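Local coordinates for cell shape-determining protein MreC (Listeria monocytogenes, PDB 2J5U), which probably takes part in forming and maintaining cell shape, and assembles as a homooligomer of 24 subunits arranged as 12 dimers, at residues Asp63-Ser74 / Asn220-Ala229; Asn84-Asp95 / Ala118-Ser129. All coordinates share one frame; numbering follows the deposited sequence.

Contact 1. Residues Asp63-Ser74 / Asn220-Ala229; sequences DSIRDYDPLNAS and NHVTVLKRSA
Ala73 and Val222 face each other as a hydrogen-bonded pair where the first and last strands of a six-stranded antiparallel barrel meet; strand 221-227 runs beside strand 68-74 and completes the ring. Packing is tight at this end. Ala73 N lies 2.7 Å from Val222 O, the reciprocal bond from Val222 N to Ala73 O matches it, and the same pairing recurs at Leu71 with Val224. The small methyl of Ala73 and the branched side chains of Val222 and Val224 share one face of the sheet. Val222 and Val224 reach Val103 on strand 102-105, an apolar setting suited to short, compact residues.

Farther along that face the contact opens to solvent at Asp69 and Lys226. Their backbones stay joined, Lys226 N to Asp69 O at 2.9 Å, while the side chains run alongside each other in the same direction. Lys226 NZ stops 4.3 Å from Asp69 OD1, too far for a salt bridge, though the opposite charges probably attract weakly.

The other face mixes apolar and polar groups. CD2 of Leu225 meets Tyr68 CE2 at 3.7 Å and Pro70 CB at 3.9 Å, so a buried leucine is partly covered by two exposed residues. With CG between the backbone N and the carbonyl carbon (chi1 66°), the Tyr68 ring meets Leu225 obliquely. Where strand 221-227 begins, His221 ND1 gives a weak bond to Ser74 OG.

At the other end of the ladder Arg227 pairs with Tyr68; its NH2 donates to Gly180 O and its NH1 to Ile76 O of the second subunit. Ile65 CD1 lies over one face of the Arg227 guanidinium, 3.9 Å from NH2, while Arg227 NE donates to Ala229 O at 3.2 Å, with that oxygen near the guanidinium plane.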
loop_
_atom_site.group_PDB
_atom_site.type_symbol
_atom_site.label_atom_id
_atom_site.label_comp_id
_atom_site.label_asym_id
_atom_site.label_seq_id
_atom_site.Cartn_x
_atom_site.Cartn_y
_atom_site.Cartn_z
ATOM N N ASP A 63 23.296 45.077 -27.469
ATOM C CA ASP A 63 24.358 46.075 -27.421
ATOM C C ASP A 63 25.423 45.734 -26.400
ATOM O O ASP A 63 25.650 46.489 -25.452
ATOM C CB ASP A 63 23.766 47.450 -27.099
ATOM C CG ASP A 63 22.760 47.907 -28.143
ATOM O OD1 ASP A 63 23.116 47.921 -29.344
ATOM O OD2 ASP A 63 21.617 48.251 -27.766
ATOM N N SER A 64 26.069 44.587 -26.594
ATOM C CA SER A 64 27.122 44.157 -25.693
ATOM C C SER A 64 28.306 45.117 -25.820
ATOM O O SER A 64 28.347 45.972 -26.705
ATOM C CB SER A 64 27.578 42.741 -26.029
ATOM O OG SER A 64 28.459 42.757 -27.133
ATOM N N ILE A 65 29.272 44.947 -24.933
ATOM C CA ILE A 65 30.447 45.780 -24.897
ATOM C C ILE A 65 31.299 45.753 -26.170
ATOM O O ILE A 65 32.093 46.658 -26.390
ATOM C CB ILE A 65 31.310 45.390 -23.677
ATOM C CG1 ILE A 65 31.701 46.636 -22.882
ATOM C CG2 ILE A 65 32.515 44.586 -24.122
ATOM C CD1 ILE A 65 32.497 47.628 -23.640
ATOM N N ARG A 66 31.143 44.748 -27.028
ATOM C CA ARG A 66 31.975 44.709 -28.240
ATOM C C ARG A 66 31.342 45.198 -29.539
ATOM O O ARG A 66 32.033 45.326 -30.543
ATOM C CB ARG A 66 32.499 43.300 -28.488
ATOM C CG ARG A 66 32.418 42.389 -27.301
ATOM C CD ARG A 66 33.008 41.038 -27.635
ATOM N NE ARG A 66 34.415 41.142 -28.004
ATOM C CZ ARG A 66 34.882 40.863 -29.215
ATOM N NH1 ARG A 66 36.183 40.983 -29.468
ATOM N NH2 ARG A 66 34.041 40.464 -30.168
ATOM N N ASP A 67 30.044 45.477 -29.532
ATOM C CA ASP A 67 29.373 45.908 -30.753
ATOM C C ASP A 67 29.667 47.342 -31.177
ATOM O O ASP A 67 29.963 48.195 -30.345
ATOM C CB ASP A 67 27.862 45.700 -30.613
ATOM C CG ASP A 67 27.496 44.238 -30.408
ATOM O OD1 ASP A 67 28.136 43.383 -31.062
ATOM O OD2 ASP A 67 26.577 43.936 -29.607
ATOM N N TYR A 68 29.584 47.604 -32.480
ATOM C CA TYR A 68 29.830 48.947 -32.998
ATOM C C TYR A 68 29.465 49.132 -34.475
ATOM O O TYR A 68 29.410 48.170 -35.234
ATOM C CB TYR A 68 31.303 49.315 -32.804
ATOM C CG TYR A 68 32.256 48.477 -33.619
ATOM C CD1 TYR A 68 32.989 47.455 -33.030
ATOM C CD2 TYR A 68 32.393 48.683 -34.993
ATOM C CE1 TYR A 68 33.834 46.656 -33.786
ATOM C CE2 TYR A 68 33.230 47.886 -35.760
ATOM C CZ TYR A 68 33.946 46.873 -35.152
ATOM O OH TYR A 68 34.743 46.052 -35.915
ATOM N N ASP A 69 29.219 50.381 -34.866
ATOM C CA ASP A 69 28.904 50.750 -36.247
ATOM C C ASP A 69 30.121 51.482 -36.783
ATOM O O ASP A 69 30.482 52.533 -36.265
ATOM C CB ASP A 69 27.726 51.717 -36.304
ATOM C CG ASP A 69 26.412 51.055 -35.997
ATOM O OD1 ASP A 69 25.417 51.788 -35.770
ATOM O OD2 ASP A 69 26.376 49.806 -35.997
ATOM N N PRO A 70 30.769 50.945 -37.820
ATOM C CA PRO A 70 31.953 51.610 -38.377
ATOM C C PRO A 70 31.637 52.613 -39.490
ATOM O O PRO A 70 30.580 52.545 -40.121
ATOM C CB PRO A 70 32.780 50.440 -38.890
ATOM C CG PRO A 70 31.721 49.528 -39.417
ATOM C CD PRO A 70 30.667 49.562 -38.321
ATOM N N LEU A 71 32.551 53.558 -39.705
ATOM C CA LEU A 71 32.408 54.551 -40.768
ATOM C C LEU A 71 33.789 54.734 -41.374
ATOM O O LEU A 71 34.763 54.974 -40.658
ATOM C CB LEU A 71 31.917 55.892 -40.235
ATOM C CG LEU A 71 31.176 56.751 -41.268
ATOM C CD1 LEU A 71 30.998 58.155 -40.723
ATOM C CD2 LEU A 71 31.944 56.805 -42.572
ATOM N N ASN A 72 33.879 54.610 -42.693
ATOM C CA ASN A 72 35.158 54.760 -43.360
ATOM C C ASN A 72 35.489 56.211 -43.601
ATOM O O ASN A 72 34.596 57.023 -43.834
ATOM C CB ASN A 72 35.141 54.000 -44.674
ATOM C CG ASN A 72 35.272 52.513 -44.468
ATOM O OD1 ASN A 72 35.068 51.725 -45.385
ATOM N ND2 ASN A 72 35.628 52.119 -43.252
ATOM N N ALA A 73 36.774 56.541 -43.529
ATOM C CA ALA A 73 37.203 57.912 -43.757
ATOM C C ALA A 73 38.656 58.011 -44.203
ATOM O O ALA A 73 39.434 57.068 -44.074
ATOM C CB ALA A 73 36.983 58.745 -42.502
ATOM N N SER A 74 39.021 59.170 -44.730
ATOM C CA SER A 74 40.382 59.366 -45.184
ATOM C C SER A 74 41.017 60.561 -44.498
ATOM O O SER A 74 40.350 61.539 -44.169
ATOM C CB SER A 74 40.408 59.586 -46.700
ATOM O OG SER A 74 39.819 58.493 -47.382
ATOM N N ASN A 220 46.235 56.995 -44.178
ATOM C CA ASN A 220 45.416 57.442 -45.279
ATOM C C ASN A 220 43.991 56.995 -45.033
ATOM O O ASN A 220 43.139 57.798 -44.660
ATOM C CB ASN A 220 45.898 56.871 -46.597
ATOM C CG ASN A 220 45.065 57.363 -47.768
ATOM O OD1 ASN A 220 45.058 56.756 -48.838
ATOM N ND2 ASN A 220 44.355 58.478 -47.567
ATOM N N HIS A 221 43.728 55.710 -45.249
ATOM C CA HIS A 221 42.391 55.176 -45.021
ATOM C C HIS A 221 42.227 54.795 -43.564
ATOM O O HIS A 221 43.101 54.165 -42.961
ATOM C CB HIS A 221 42.131 54.005 -45.945
ATOM C CG HIS A 221 42.017 54.420 -47.375
ATOM N ND1 HIS A 221 41.140 55.403 -47.788
ATOM C CD2 HIS A 221 42.702 54.038 -48.478
ATOM C CE1 HIS A 221 41.294 55.611 -49.083
ATOM N NE2 HIS A 221 42.234 54.795 -49.525
ATOM N N VAL A 222 41.084 55.174 -43.008
ATOM C CA VAL A 222 40.828 54.980 -41.597
ATOM C C VAL A 222 39.360 54.691 -41.273
ATOM O O VAL A 222 38.468 54.980 -42.077
ATOM C CB VAL A 222 41.306 56.264 -40.887
ATOM C CG1 VAL A 222 40.267 56.787 -39.932
ATOM C CG2 VAL A 222 42.613 56.004 -40.222
ATOM N N THR A 223 39.101 54.136 -40.092
ATOM C CA THR A 223 37.720 53.822 -39.702
ATOM C C THR A 223 37.287 54.312 -38.313
ATOM O O THR A 223 37.911 53.994 -37.293
ATOM C CB THR A 223 37.461 52.305 -39.781
ATOM O OG1 THR A 223 37.812 51.845 -41.086
ATOM C CG2 THR A 223 35.995 51.998 -39.549
ATOM N N VAL A 224 36.204 55.078 -38.286
ATOM C CA VAL A 224 35.676 55.613 -37.035
ATOM C C VAL A 224 34.583 54.679 -36.503
ATOM O O VAL A 224 33.615 54.385 -37.195
ATOM C CB VAL A 224 35.084 57.031 -37.242
ATOM C CG1 VAL A 224 34.589 57.593 -35.928
ATOM C CG2 VAL A 224 36.123 57.946 -37.820
ATOM N N LEU A 225 34.749 54.221 -35.266
ATOM C CA LEU A 225 33.797 53.312 -34.633
ATOM C C LEU A 225 32.817 53.954 -33.657
ATOM O O LEU A 225 33.219 54.575 -32.683
ATOM C CB LEU A 225 34.551 52.209 -33.880
ATOM C CG LEU A 225 35.733 51.572 -34.606
ATOM C CD1 LEU A 225 36.337 50.483 -33.740
ATOM C CD2 LEU A 225 35.273 51.022 -35.947
ATOM N N LYS A 226 31.528 53.799 -33.917
ATOM C CA LYS A 226 30.516 54.307 -33.003
ATOM C C LYS A 226 30.341 53.156 -32.010
ATOM O O LYS A 226 30.155 52.013 -32.416
ATOM C CB LYS A 226 29.202 54.566 -33.742
ATOM C CG LYS A 226 28.021 54.901 -32.838
ATOM C CD LYS A 226 26.722 54.955 -33.631
ATOM C CE LYS A 226 25.520 55.213 -32.723
ATOM N NZ LYS A 226 24.224 55.263 -33.484
ATOM N N ARG A 227 30.429 53.431 -30.716
ATOM C CA ARG A 227 30.272 52.369 -29.718
ATOM C C ARG A 227 28.793 52.088 -29.501
ATOM O O ARG A 227 28.003 53.021 -29.352
ATOM C CB ARG A 227 30.936 52.778 -28.396
ATOM C CG ARG A 227 30.473 52.006 -27.181
ATOM C CD ARG A 227 31.296 52.394 -25.982
ATOM N NE ARG A 227 30.631 52.087 -24.723
ATOM C CZ ARG A 227 31.268 51.683 -23.630
ATOM N NH1 ARG A 227 30.595 51.431 -22.516
ATOM N NH2 ARG A 227 32.583 51.515 -23.659
ATOM N N SER A 228 28.416 50.812 -29.490
ATOM C CA SER A 228 27.009 50.447 -29.300
ATOM C C SER A 228 26.623 50.444 -27.836
ATOM O O SER A 228 25.578 50.956 -27.464
ATOM C CB SER A 228 26.713 49.065 -29.881
ATOM O OG SER A 228 26.914 49.047 -31.277
ATOM N N ALA A 229 27.471 49.854 -27.010
ATOM C CA ALA A 229 27.194 49.785 -25.596
ATOM C C ALA A 229 26.916 51.160 -25.013
ATOM O O ALA A 229 27.485 52.160 -25.450
ATOM C CB ALA A 229 28.360 49.145 -24.873
#

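Contact 2. Residues Asn84-Asp95 / Ala118-Ser129; sequences NDQVEIDKGSSD and AKSATVELLTSS
Val87 pairs with Val123, and Ile89 with Ala121, in the antiparallel ladder that sets strand 86-89 beside strand 121-125 in one of the two six-stranded barrels of MreC. Each is a hydrogen-bonded pair with two backbone bonds; Val123 N to Val87 O, at 2.9 Å, is nearly straight (167°). Leu125 N extends the ladder to Asp85 O.

Apolar contacts gather on the face carrying these four residues. Ile89 and Val123 cross at about a right angle, with Ile89 CG2 4.0 Å from Val123 CG1, and Val87 CG2 comes near Leu125 CD1. Branched residues suit a buried sheet face, while Ala121 is small enough for its CB to sit against Lys91 O. On the partly exposed face, Gln86 lays its extended chain across Thr122, whose CG2 touches Gln86 CD at 3.4 Å; the carbon chain of Gln86 and its flat amide both lie against this methyl.

Hydrogen bonds that mostly involve side chains close both ends. Asp85 OD1 accepts from Ser129 N at 2.7 Å and from Ser129 OG at 3.0 Å; both donors come from the same face of the carboxylate, on its syn side. Next to them, Thr127 OG1 gives a bond of 2.8 Å to Asn84 O, placed there by a chi1 of 57° within the type I turn Leu125-Ser128. At the far end, Ala118 O takes Ser94 N in its carbonyl plane and Ser94 OG, 2.7 Å away, from above that plane. Gly92, with no side chain, lets its CA approach Ser120 N to 3.6 Å, and its own N donates to Asp95 OD1.

Short hydroxyl and carboxylate side chains thus take over where the regular ladder stops, so the turns at its ends are tied largely by directional bonds, with Leu125 adding apolar cover at one end.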
loop_
_atom_site.group_PDB
_atom_site.type_symbol
_atom_site.label_atom_id
_atom_site.label_comp_id
_atom_site.label_asym_id
_atom_site.label_seq_id
_atom_site.Cartn_x
_atom_site.Cartn_y
_atom_site.Cartn_z
ATOM N N ASN A 84 52.921 63.616 -35.247
ATOM C CA ASN A 84 52.553 62.508 -34.376
ATOM C C ASN A 84 51.450 62.783 -33.375
ATOM O O ASN A 84 51.094 61.914 -32.587
ATOM C CB ASN A 84 53.780 62.012 -33.617
ATOM C CG ASN A 84 54.805 61.406 -34.529
ATOM O OD1 ASN A 84 54.460 60.758 -35.520
ATOM N ND2 ASN A 84 56.074 61.596 -34.202
ATOM N N ASP A 85 50.905 63.983 -33.401
ATOM C CA ASP A 85 49.864 64.318 -32.454
ATOM C C ASP A 85 48.467 64.228 -33.029
ATOM O O ASP A 85 47.522 63.772 -32.382
ATOM C CB ASP A 85 50.037 65.759 -31.948
ATOM C CG ASP A 85 51.213 65.925 -31.016
ATOM O OD1 ASP A 85 51.621 64.927 -30.371
ATOM O OD2 ASP A 85 51.713 67.069 -30.907
ATOM N N GLN A 86 48.347 64.620 -34.278
ATOM C CA GLN A 86 47.032 64.752 -34.821
ATOM C C GLN A 86 46.902 64.570 -36.317
ATOM O O GLN A 86 47.865 64.665 -37.069
ATOM C CB GLN A 86 46.616 66.134 -34.349
ATOM C CG GLN A 86 45.489 66.830 -34.947
ATOM C CD GLN A 86 45.350 68.170 -34.258
ATOM O OE1 GLN A 86 45.435 68.248 -33.033
ATOM N NE2 GLN A 86 45.138 69.226 -35.033
ATOM N N VAL A 87 45.676 64.312 -36.729
ATOM C CA VAL A 87 45.357 64.076 -38.116
ATOM C C VAL A 87 43.922 64.565 -38.341
ATOM O O VAL A 87 43.132 64.659 -37.399
ATOM C CB VAL A 87 45.509 62.556 -38.402
ATOM C CG1 VAL A 87 44.480 62.082 -39.379
ATOM C CG2 VAL A 87 46.907 62.275 -38.914
ATOM N N GLU A 88 43.588 64.902 -39.578
ATOM C CA GLU A 88 42.240 65.365 -39.881
ATOM C C GLU A 88 41.546 64.442 -40.888
ATOM O O GLU A 88 42.145 64.052 -41.889
ATOM C CB GLU A 88 42.307 66.768 -40.430
ATOM C CG GLU A 88 41.044 67.525 -40.245
ATOM C CD GLU A 88 41.294 68.889 -39.625
ATOM O OE1 GLU A 88 40.383 69.759 -39.700
ATOM O OE2 GLU A 88 42.403 69.080 -39.060
ATOM N N ILE A 89 40.293 64.083 -40.627
ATOM C CA ILE A 89 39.586 63.193 -41.537
ATOM C C ILE A 89 38.424 63.871 -42.245
ATOM O O ILE A 89 37.904 64.882 -41.769
ATOM C CB ILE A 89 39.090 61.922 -40.810
ATOM C CG1 ILE A 89 38.166 62.300 -39.649
ATOM C CG2 ILE A 89 40.290 61.108 -40.330
ATOM C CD1 ILE A 89 37.621 61.111 -38.904
ATOM N N ASP A 90 38.023 63.301 -43.380
ATOM C CA ASP A 90 36.952 63.850 -44.207
ATOM C C ASP A 90 35.520 63.519 -43.793
ATOM O O ASP A 90 34.584 63.646 -44.594
ATOM C CB ASP A 90 37.169 63.453 -45.676
ATOM C CG ASP A 90 37.101 61.945 -45.903
ATOM O OD1 ASP A 90 37.313 61.515 -47.056
ATOM O OD2 ASP A 90 36.835 61.190 -44.942
ATOM N N LYS A 91 35.334 63.087 -42.554
ATOM C CA LYS A 91 33.991 62.798 -42.078
ATOM C C LYS A 91 33.788 63.591 -40.803
ATOM O O LYS A 91 34.731 63.799 -40.041
ATOM C CB LYS A 91 33.805 61.300 -41.826
ATOM C CG LYS A 91 33.769 60.463 -43.102
ATOM C CD LYS A 91 32.459 60.640 -43.860
ATOM C CE LYS A 91 32.697 60.870 -45.352
ATOM N NZ LYS A 91 33.729 59.960 -45.906
ATOM N N GLY A 92 32.562 64.049 -40.582
ATOM C CA GLY A 92 32.279 64.829 -39.395
ATOM C C GLY A 92 30.904 64.648 -38.789
ATOM O O GLY A 92 30.254 63.626 -38.943
ATOM N N SER A 93 30.481 65.675 -38.073
ATOM C CA SER A 93 29.202 65.710 -37.396
ATOM C C SER A 93 28.041 65.212 -38.234
ATOM O O SER A 93 27.289 64.350 -37.805
ATOM C CB SER A 93 28.914 67.137 -36.943
ATOM O OG SER A 93 27.618 67.239 -36.395
ATOM N N SER A 94 27.887 65.752 -39.432
ATOM C CA SER A 94 26.776 65.350 -40.279
ATOM C C SER A 94 26.892 63.919 -40.791
ATOM O O SER A 94 25.964 63.402 -41.399
ATOM C CB SER A 94 26.625 66.324 -41.447
ATOM O OG SER A 94 27.816 66.396 -42.203
ATOM N N ASP A 95 28.030 63.281 -40.546
ATOM C CA ASP A 95 28.234 61.905 -40.968
ATOM C C ASP A 95 28.093 61.002 -39.749
ATOM O O ASP A 95 28.251 59.794 -39.838
ATOM C CB ASP A 95 29.622 61.725 -41.585
ATOM C CG ASP A 95 29.836 62.591 -42.823
ATOM O OD1 ASP A 95 30.725 63.477 -42.794
ATOM O OD2 ASP A 95 29.113 62.384 -43.827
ATOM N N ALA A 118 31.260 70.142 -39.182
ATOM C CA ALA A 118 30.150 69.552 -39.914
ATOM C C ALA A 118 30.578 68.418 -40.825
ATOM O O ALA A 118 29.969 67.352 -40.824
ATOM C CB ALA A 118 29.429 70.617 -40.722
ATOM N N LYS A 119 31.641 68.639 -41.590
ATOM C CA LYS A 119 32.088 67.622 -42.524
ATOM C C LYS A 119 33.512 67.113 -42.363
ATOM O O LYS A 119 34.052 66.475 -43.264
ATOM C CB LYS A 119 31.877 68.120 -43.951
ATOM C CG LYS A 119 30.413 68.185 -44.360
ATOM C CD LYS A 119 30.273 68.234 -45.872
ATOM C CE LYS A 119 28.875 67.821 -46.330
ATOM N NZ LYS A 119 27.789 68.694 -45.778
ATOM N N SER A 120 34.126 67.381 -41.221
ATOM C CA SER A 120 35.486 66.906 -41.002
ATOM C C SER A 120 35.705 66.868 -39.517
ATOM O O SER A 120 34.884 67.393 -38.768
ATOM C CB SER A 120 36.511 67.831 -41.672
ATOM O OG SER A 120 36.439 69.153 -41.174
ATOM N N ALA A 121 36.795 66.241 -39.089
ATOM C CA ALA A 121 37.086 66.146 -37.671
ATOM C C ALA A 121 38.556 65.880 -37.397
ATOM O O ALA A 121 39.292 65.400 -38.258
ATOM C CB ALA A 121 36.246 65.064 -37.050
ATOM N N THR A 122 38.965 66.186 -36.173
ATOM C CA THR A 122 40.336 66.011 -35.730
ATOM C C THR A 122 40.421 64.750 -34.893
ATOM O O THR A 122 39.532 64.481 -34.091
ATOM C CB THR A 122 40.771 67.214 -34.847
ATOM O OG1 THR A 122 40.679 68.422 -35.607
ATOM C CG2 THR A 122 42.188 67.051 -34.356
ATOM N N VAL A 123 41.472 63.962 -35.079
ATOM C CA VAL A 123 41.631 62.778 -34.265
ATOM C C VAL A 123 43.036 62.778 -33.668
ATOM O O VAL A 123 44.040 63.033 -34.352
ATOM C CB VAL A 123 41.319 61.439 -35.058
ATOM C CG1 VAL A 123 40.824 61.742 -36.427
ATOM C CG2 VAL A 123 42.518 60.535 -35.107
ATOM N N GLU A 124 43.083 62.525 -32.363
ATOM C CA GLU A 124 44.327 62.490 -31.627
ATOM C C GLU A 124 44.885 61.085 -31.697
ATOM O O GLU A 124 44.211 60.128 -31.324
ATOM C CB GLU A 124 44.070 62.896 -30.182
ATOM C CG GLU A 124 45.284 62.807 -29.307
ATOM C CD GLU A 124 45.333 63.921 -28.292
ATOM O OE1 GLU A 124 45.362 65.105 -28.721
ATOM O OE2 GLU A 124 45.346 63.616 -27.073
ATOM N N LEU A 125 46.120 60.975 -32.170
ATOM C CA LEU A 125 46.795 59.693 -32.330
ATOM C C LEU A 125 47.391 59.113 -31.054
ATOM O O LEU A 125 47.721 59.841 -30.124
ATOM C CB LEU A 125 47.908 59.834 -33.364
ATOM C CG LEU A 125 47.494 60.383 -34.728
ATOM C CD1 LEU A 125 48.730 60.550 -35.579
ATOM C CD2 LEU A 125 46.497 59.455 -35.392
ATOM N N LEU A 126 47.540 57.795 -31.017
ATOM C CA LEU A 126 48.117 57.152 -29.852
ATOM C C LEU A 126 49.504 57.729 -29.609
ATOM O O LEU A 126 49.904 57.922 -28.458
ATOM C CB LEU A 126 48.207 55.635 -30.056
ATOM C CG LEU A 126 46.858 54.912 -30.086
ATOM C CD1 LEU A 126 47.031 53.415 -30.338
ATOM C CD2 LEU A 126 46.180 55.140 -28.750
ATOM N N THR A 127 50.219 58.027 -30.695
ATOM C CA THR A 127 51.575 58.579 -30.598
ATOM C C THR A 127 51.630 60.029 -30.106
ATOM O O THR A 127 52.703 60.613 -30.006
ATOM C CB THR A 127 52.320 58.520 -31.962
ATOM O OG1 THR A 127 51.556 59.210 -32.957
ATOM C CG2 THR A 127 52.537 57.088 -32.398
ATOM N N SER A 128 50.476 60.608 -29.797
ATOM C CA SER A 128 50.422 61.987 -29.330
ATOM C C SER A 128 51.313 62.293 -28.132
ATOM O O SER A 128 51.601 61.417 -27.311
ATOM C CB SER A 128 48.990 62.359 -28.977
ATOM O OG SER A 128 48.934 63.652 -28.411
ATOM N N SER A 129 51.735 63.548 -28.032
ATOM C CA SER A 129 52.580 63.980 -26.925
ATOM C C SER A 129 51.770 64.523 -25.750
ATOM O O SER A 129 52.342 65.041 -24.793
ATOM C CB SER A 129 53.577 65.041 -27.393
ATOM O OG SER A 129 52.905 66.154 -27.948
#

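In the fold
Both contacts are antiparallel strand pairs of one barrel. Contact 1 joins its first and last strands, far apart in sequence, whereas contact 2 joins neighbours separated by a short part of the chain. They share a seam, since strands 68-77 and 86-89 lie side by side: Asp90 OD2 accepts from Ser74 N, and Leu71 packs on Asp95. Each buries small and branched apolar side chains on one face, though in contact 1 that face runs out to solvent at Asp69 and Lys226. Contact 1 also reaches the second subunit, for example through Arg227 and Ile65; no other chain touches contact 2, whose ends depend more on serine, threonine and aspartate bonds.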